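Local coordinates for MtN3/saliva family (Thermodesulfovibrio yellowstonii, PDB 4RNG), which probably carries sugars across the membrane as a bacterial homologue of the SWEET transporters, built from two copies of a small helical subunit, at the interface of chains A and B. Numbering follows the deposited sequence. Chains: chain A/B, MtN3/saliva family.

The interface of chains A and B. Residues chain A 12, 15-16, 19, 65-66, 69; chain B 54.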
loop_
_atom_site.group_PDB
_atom_site.type_symbol
_atom_site.label_atom_id
_atom_site.label_comp_id
_atom_site.label_asym_id
_atom_site.label_seq_id
_atom_site.Cartn_x
_atom_site.Cartn_y
_atom_site.Cartn_z
ATOM N N GLY A 12 1.749 15.599 -1.514
ATOM C CA GLY A 12 1.612 14.439 -2.367
ATOM C C GLY A 12 2.933 13.746 -2.589
ATOM O O GLY A 12 3.059 12.535 -2.456
ATOM N N ALA A 15 4.098 12.199 0.631
ATOM C CA ALA A 15 3.332 10.973 0.808
ATOM C C ALA A 15 3.808 9.864 -0.123
ATOM O O ALA A 15 4.003 8.720 0.302
ATOM C CB ALA A 15 1.843 11.223 0.582
ATOM N N GLY A 16 3.986 10.212 -1.394
ATOM C CA GLY A 16 4.361 9.236 -2.399
ATOM C C GLY A 16 5.745 8.687 -2.156
ATOM O O GLY A 16 5.980 7.500 -2.352
ATOM N N THR A 19 5.222 6.251 0.975
ATOM C CA THR A 19 4.569 4.964 0.755
ATOM C C THR A 19 5.299 4.121 -0.269
ATOM O O THR A 19 5.319 2.902 -0.169
ATOM C CB THR A 19 3.094 5.101 0.326
ATOM O OG1 THR A 19 2.994 5.876 -0.877
ATOM C CG2 THR A 19 2.305 5.755 1.443
ATOM N N PRO A 65 1.884 13.588 -8.707
ATOM C CA PRO A 65 2.330 12.737 -7.599
ATOM C C PRO A 65 1.614 11.397 -7.533
ATOM O O PRO A 65 2.247 10.409 -7.179
ATOM C CB PRO A 65 2.010 13.576 -6.365
ATOM C CG PRO A 65 2.150 14.961 -6.832
ATOM C CD PRO A 65 1.584 14.950 -8.234
ATOM N N VAL A 66 0.328 11.344 -7.852
ATOM C CA VAL A 66 -0.348 10.054 -7.908
ATOM C C VAL A 66 0.195 9.175 -9.046
ATOM O O VAL A 66 0.372 7.968 -8.876
ATOM C CB VAL A 66 -1.861 10.210 -8.076
ATOM C CG1 VAL A 66 -2.557 8.847 -7.931
ATOM C CG2 VAL A 66 -2.385 11.173 -7.057
ATOM N N ALA A 69 4.154 8.150 -8.156
ATOM C CA ALA A 69 4.279 7.291 -6.975
ATOM C C ALA A 69 3.800 5.875 -7.275
ATOM O O ALA A 69 4.414 4.893 -6.852
ATOM C CB ALA A 69 3.508 7.852 -5.823
ATOM N N TRP B 54 -1.181 10.781 2.544
ATOM C CA TRP B 54 -2.043 10.660 1.372
ATOM C C TRP B 54 -3.462 11.141 1.710
ATOM O O TRP B 54 -4.133 11.761 0.894
ATOM C CB TRP B 54 -2.092 9.216 0.886
ATOM C CG TRP B 54 -0.959 8.843 0.011
ATOM C CD1 TRP B 54 -0.021 7.886 0.256
ATOM C CD2 TRP B 54 -0.628 9.410 -1.258
ATOM N NE1 TRP B 54 0.868 7.820 -0.782
ATOM C CE2 TRP B 54 0.517 8.765 -1.731
ATOM C CE3 TRP B 54 -1.197 10.422 -2.047
ATOM C CZ2 TRP B 54 1.115 9.067 -2.953
ATOM C CZ3 TRP B 54 -0.605 10.737 -3.254
ATOM C CH2 TRP B 54 0.540 10.060 -3.697
#
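In this helix-to-helix contact of a SemiSWEET dimer, the indole of B:Trp54, on helix 41-60, lies against helix 7-22 of chain A and extends toward helix 64-86. Its pyrrole N-H points at the hydroxyl of A:Thr19: B:Trp54 NE1 gives a hydrogen bond to A:Thr19 OG1, 2.9 Å long. The bond is nearly straight (174° at the hydrogen), with the oxygen 3° off the indole plane. That hydroxyl in turn donates from A:Thr19 OG1 to the backbone carbonyl O of A:Ala15, one turn back, at 3.2 Å, coming in from above the carbonyl plane. With chi1 at 58°, A:Thr19 tucks OG1 back over its own main chain, where it can serve both bonds; the same rotation brings methyl CG2 of A:Thr19 close to the pyrrole ring, 3.4 Å from B:Trp54 CD1.

The indole is held by packing as well. Methyl CB of A:Ala15 sits over one face, 3.5 Å from the centroid of the five-membered ring of B:Trp54, and reaches over the six-membered ring too. At A:Gly16 the backbone itself makes the contact, its CA 3.3 Å from B:Trp54 CZ2. Toward the far end of the benzo ring, the carbonyl O of A:Gly12 stands over B:Trp54 CH2, 3.7 Å away, on the face that A:Ala15 covers. The carbonyl O of A:Pro65 lies at the ring edge, in plane. A:Ala69 turns its CB toward B:Trp54 CZ2 at 3.9 Å, while A:Val66 adds looser contact near CZ3.

The two-fold axis repeats the contact with the chains exchanged, so each subunit sets a tryptophan of its helix 41-60 against helices 7-22 and 64-86 of the other, joining the membrane-spanning bundles.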